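Local coordinates for protein DNA gyrase, B subunit, truncated (Myxococcus xanthus, PDB 3CWV) that probably uses ATP, as the B subunit of DNA gyrase, to help break, pass and rejoin double-stranded DNA, at residues R261-A275 against T319-R333. Sequence-based numbering, arbitrary orientation.
Sequences RTVRHGAHVKGVTQA and TKELLAIPGLEEAIR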
# COMPACT_ATOMS: atom_id res chain seq x y z
N ARG A 261 -3.07 5.26 -3.43
CA ARG A 261 -2.93 6.71 -3.42
C ARG A 261 -4.27 7.37 -3.63
O ARG A 261 -5.14 6.85 -4.34
CB ARG A 261 -1.88 7.18 -4.44
CG ARG A 261 -0.84 8.05 -3.74
CD ARG A 261 0.20 8.53 -4.64
NE ARG A 261 -0.03 9.92 -4.99
CZ ARG A 261 0.71 10.55 -5.89
NH1 ARG A 261 1.69 9.89 -6.49
NH2 ARG A 261 0.46 11.81 -6.20
N THR A 262 -4.46 8.50 -2.97
CA THR A 262 -5.61 9.35 -3.19
C THR A 262 -5.06 10.59 -3.86
O THR A 262 -4.70 11.56 -3.19
CB THR A 262 -6.32 9.70 -1.84
OG1 THR A 262 -5.34 10.04 -0.86
CG2 THR A 262 -7.13 8.49 -1.29
N VAL A 263 -4.98 10.56 -5.20
CA VAL A 263 -4.36 11.68 -5.93
C VAL A 263 -5.06 13.03 -5.80
O VAL A 263 -4.45 14.06 -6.11
CB VAL A 263 -4.10 11.37 -7.45
CG1 VAL A 263 -3.20 10.15 -7.60
CG2 VAL A 263 -5.42 11.16 -8.21
N ARG A 264 -6.33 13.05 -5.35
CA ARG A 264 -7.01 14.32 -5.05
C ARG A 264 -7.28 14.49 -3.55
O ARG A 264 -8.16 15.25 -3.13
CB ARG A 264 -8.27 14.50 -5.91
CG ARG A 264 -7.96 14.57 -7.42
CD ARG A 264 -9.22 14.87 -8.28
NE ARG A 264 -10.12 13.72 -8.34
CZ ARG A 264 -11.26 13.62 -7.66
NH1 ARG A 264 -12.01 12.54 -7.77
NH2 ARG A 264 -11.67 14.63 -6.89
N HIS A 265 -6.51 13.77 -2.75
CA HIS A 265 -6.41 14.05 -1.32
C HIS A 265 -7.74 13.84 -0.62
O HIS A 265 -8.31 12.77 -0.73
CB HIS A 265 -5.73 15.41 -1.07
CG HIS A 265 -4.43 15.55 -1.79
ND1 HIS A 265 -3.40 14.64 -1.62
CD2 HIS A 265 -3.99 16.44 -2.72
CE1 HIS A 265 -2.38 14.98 -2.40
NE2 HIS A 265 -2.72 16.07 -3.08
N GLY A 266 -8.25 14.83 0.10
CA GLY A 266 -9.47 14.63 0.87
C GLY A 266 -9.29 14.87 2.35
O GLY A 266 -8.39 15.58 2.78
N ALA A 267 -10.15 14.23 3.14
CA ALA A 267 -10.32 14.57 4.55
C ALA A 267 -9.07 14.34 5.40
O ALA A 267 -8.82 15.10 6.33
CB ALA A 267 -11.51 13.79 5.13
N HIS A 268 -8.30 13.29 5.09
CA HIS A 268 -7.07 12.99 5.82
C HIS A 268 -6.06 14.13 5.63
O HIS A 268 -5.49 14.65 6.60
CB HIS A 268 -6.48 11.62 5.41
CG HIS A 268 -6.35 11.41 3.92
ND1 HIS A 268 -5.43 10.54 3.37
CD2 HIS A 268 -7.03 11.95 2.89
CE1 HIS A 268 -5.56 10.55 2.05
NE2 HIS A 268 -6.53 11.39 1.73
N VAL A 269 -5.90 14.57 4.39
CA VAL A 269 -4.98 15.64 4.06
C VAL A 269 -5.47 16.99 4.61
O VAL A 269 -4.70 17.72 5.24
CB VAL A 269 -4.77 15.70 2.54
CG1 VAL A 269 -4.08 16.99 2.09
CG2 VAL A 269 -4.01 14.44 2.07
N LYS A 270 -6.75 17.31 4.38
CA LYS A 270 -7.29 18.57 4.87
C LYS A 270 -7.20 18.72 6.39
O LYS A 270 -6.95 19.81 6.88
CB LYS A 270 -8.73 18.79 4.40
CG LYS A 270 -8.81 19.50 3.05
CD LYS A 270 -9.00 21.01 3.19
CE LYS A 270 -10.40 21.33 3.75
NZ LYS A 270 -10.90 22.69 3.38
N GLY A 271 -7.38 17.64 7.13
CA GLY A 271 -7.14 17.69 8.57
C GLY A 271 -5.75 18.22 8.89
O GLY A 271 -5.56 19.04 9.82
N VAL A 272 -4.76 17.75 8.14
CA VAL A 272 -3.36 18.08 8.40
C VAL A 272 -3.09 19.52 8.00
O VAL A 272 -2.50 20.26 8.75
CB VAL A 272 -2.36 17.11 7.70
CG1 VAL A 272 -0.88 17.59 7.92
CG2 VAL A 272 -2.53 15.68 8.24
N THR A 273 -3.50 19.91 6.80
CA THR A 273 -3.15 21.22 6.32
C THR A 273 -3.90 22.30 7.12
O THR A 273 -3.34 23.37 7.39
CB THR A 273 -3.43 21.39 4.83
OG1 THR A 273 -4.84 21.25 4.60
CG2 THR A 273 -2.67 20.34 4.01
N GLN A 274 -5.13 22.00 7.52
CA GLN A 274 -5.89 22.94 8.34
C GLN A 274 -5.25 23.12 9.71
O GLN A 274 -5.19 24.24 10.24
CB GLN A 274 -7.36 22.52 8.46
CG GLN A 274 -8.15 22.75 7.14
CD GLN A 274 -8.22 24.24 6.74
OE1 GLN A 274 -7.54 24.69 5.81
NE2 GLN A 274 -9.04 25.00 7.47
N ALA A 275 -4.77 22.01 10.28
CA ALA A 275 -4.07 22.04 11.57
C ALA A 275 -2.79 22.87 11.49
O ALA A 275 -2.50 23.66 12.39
CB ALA A 275 -3.77 20.62 12.05
N THR A 319 -14.13 7.08 -8.51
CA THR A 319 -12.72 7.10 -8.89
C THR A 319 -11.81 6.76 -7.70
O THR A 319 -10.67 6.36 -7.89
CB THR A 319 -12.27 8.47 -9.42
OG1 THR A 319 -12.28 9.42 -8.34
CG2 THR A 319 -13.17 8.99 -10.59
N LYS A 320 -12.34 6.92 -6.48
CA LYS A 320 -11.59 6.73 -5.22
C LYS A 320 -10.36 7.63 -5.11
O LYS A 320 -9.36 7.28 -4.48
CB LYS A 320 -11.20 5.27 -5.02
CG LYS A 320 -12.39 4.32 -5.01
CD LYS A 320 -11.90 2.90 -5.17
CE LYS A 320 -11.96 2.15 -3.87
NZ LYS A 320 -13.32 1.57 -3.68
N GLU A 321 -10.43 8.79 -5.75
CA GLU A 321 -9.29 9.68 -5.75
C GLU A 321 -9.32 10.67 -4.59
O GLU A 321 -8.31 11.28 -4.27
CB GLU A 321 -9.17 10.41 -7.10
CG GLU A 321 -8.84 9.45 -8.21
CD GLU A 321 -8.98 10.06 -9.60
OE1 GLU A 321 -9.41 11.23 -9.72
OE2 GLU A 321 -8.64 9.37 -10.57
N LEU A 322 -10.48 10.79 -3.93
CA LEU A 322 -10.67 11.78 -2.87
C LEU A 322 -11.36 11.13 -1.68
O LEU A 322 -12.52 10.72 -1.75
CB LEU A 322 -11.49 12.99 -3.38
CG LEU A 322 -11.51 14.28 -2.56
CD1 LEU A 322 -11.66 15.52 -3.47
CD2 LEU A 322 -12.61 14.26 -1.48
N LEU A 323 -10.66 11.08 -0.57
CA LEU A 323 -11.20 10.46 0.65
C LEU A 323 -12.24 11.35 1.36
O LEU A 323 -12.02 12.54 1.53
CB LEU A 323 -10.03 10.18 1.60
CG LEU A 323 -10.34 9.30 2.81
CD1 LEU A 323 -10.47 7.84 2.36
CD2 LEU A 323 -9.23 9.47 3.84
N ALA A 324 -13.37 10.76 1.77
CA ALA A 324 -14.42 11.51 2.44
C ALA A 324 -14.98 10.63 3.55
O ALA A 324 -15.93 9.87 3.33
CB ALA A 324 -15.52 11.92 1.43
N ILE A 325 -14.35 10.69 4.72
CA ILE A 325 -14.83 9.97 5.92
C ILE A 325 -15.37 11.00 6.91
O ILE A 325 -14.64 11.87 7.37
CB ILE A 325 -13.70 9.17 6.57
CG1 ILE A 325 -13.27 8.02 5.64
CG2 ILE A 325 -14.15 8.61 7.94
CD1 ILE A 325 -11.99 7.27 6.06
N PRO A 326 -16.67 10.94 7.22
CA PRO A 326 -17.28 11.98 8.05
C PRO A 326 -16.56 12.07 9.38
O PRO A 326 -16.28 11.03 9.97
CB PRO A 326 -18.70 11.45 8.29
CG PRO A 326 -18.94 10.50 7.11
CD PRO A 326 -17.63 9.88 6.84
N GLY A 327 -16.25 13.29 9.84
CA GLY A 327 -15.61 13.49 11.15
C GLY A 327 -14.09 13.39 11.12
O GLY A 327 -13.42 13.92 12.02
N LEU A 328 -13.53 12.72 10.10
CA LEU A 328 -12.07 12.49 10.05
C LEU A 328 -11.26 13.79 9.99
O LEU A 328 -10.28 13.94 10.71
CB LEU A 328 -11.67 11.60 8.84
CG LEU A 328 -10.15 11.31 8.76
CD1 LEU A 328 -9.67 10.62 10.02
CD2 LEU A 328 -9.77 10.44 7.54
N GLU A 329 -11.65 14.72 9.13
CA GLU A 329 -10.90 15.95 9.00
C GLU A 329 -10.80 16.73 10.31
O GLU A 329 -9.73 17.23 10.68
CB GLU A 329 -11.53 16.84 7.93
CG GLU A 329 -10.92 18.23 7.92
CD GLU A 329 -11.59 19.17 6.93
OE1 GLU A 329 -12.15 18.70 5.91
OE2 GLU A 329 -11.54 20.39 7.17
N GLU A 330 -11.94 16.85 11.00
CA GLU A 330 -11.95 17.58 12.27
C GLU A 330 -11.23 16.82 13.37
O GLU A 330 -10.56 17.45 14.18
CB GLU A 330 -13.37 17.93 12.71
CG GLU A 330 -13.74 19.36 12.37
CD GLU A 330 -12.74 20.36 12.95
OE1 GLU A 330 -12.17 21.15 12.16
OE2 GLU A 330 -12.52 20.35 14.18
N ALA A 331 -11.37 15.50 13.40
CA ALA A 331 -10.63 14.66 14.36
C ALA A 331 -9.12 14.81 14.25
O ALA A 331 -8.43 14.86 15.27
CB ALA A 331 -10.99 13.21 14.20
N ILE A 332 -8.62 14.83 13.01
CA ILE A 332 -7.19 15.05 12.72
C ILE A 332 -6.77 16.47 13.09
O ILE A 332 -5.74 16.65 13.74
CB ILE A 332 -6.87 14.82 11.23
CG1 ILE A 332 -7.07 13.34 10.86
CG2 ILE A 332 -5.44 15.27 10.86
CD1 ILE A 332 -6.89 13.10 9.38
N ARG A 333 -7.56 17.46 12.67
CA ARG A 333 -7.25 18.85 12.97
C ARG A 333 -7.16 19.11 14.47
O ARG A 333 -6.21 19.74 14.92
CB ARG A 333 -8.22 19.85 12.32
CG ARG A 333 -7.69 21.31 12.36
CD ARG A 333 -8.81 22.35 12.27
NE ARG A 333 -9.80 22.14 13.33
CZ ARG A 333 -9.61 22.43 14.61
NH1 ARG A 333 -10.57 22.17 15.49
NH2 ARG A 333 -8.47 22.96 15.04
O HOH W 1 -7.74 5.40 -3.73
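G266 and L323 pair through a single backbone bridge, L323 N to H265 O (2.9 Å) and A267 N to L323 O (3.0 Å). Beyond it helices 267-275 and 328-333 run 35° from parallel, their axes 7.4 Å apart. G266, the N-cap, must be glycine: any CB would strike L323 O. R264 suits the exposed end, its NE meeting the anti lone pair of E321 OE1 nearly straight (2.9 Å, 167°), with the guanidinium and carboxylate planes steeply turned against each other. R264 N also binds E321 O, while NH1 reaches T319 OG1 only weakly; that hydroxyl already accepts from E321 N in an ST turn. L323, its CG anti to the backbone N (chi1 -169°), lays CD2 over one face of the H268 ring, a CH-pi contact 3.6 Å from the centroid, and V269 CG2 covers the opposite face. Both helices belong to the GyrB transducer domain, where H268 and V272 rest on strand 300-307. Side-chain-free G271 permits the close approach: I332 CG2 lies 3.6 Å from G271 C, and E329 enters as a knob among A267, K270, G271 and Q274. R333 lays its aliphatic CG and CD along Q274 and A275, while its guanidinium grips E330 side-on through NE and NH1; an alanine here would probably deprive E330 of this charged mate and open a gap beside A275.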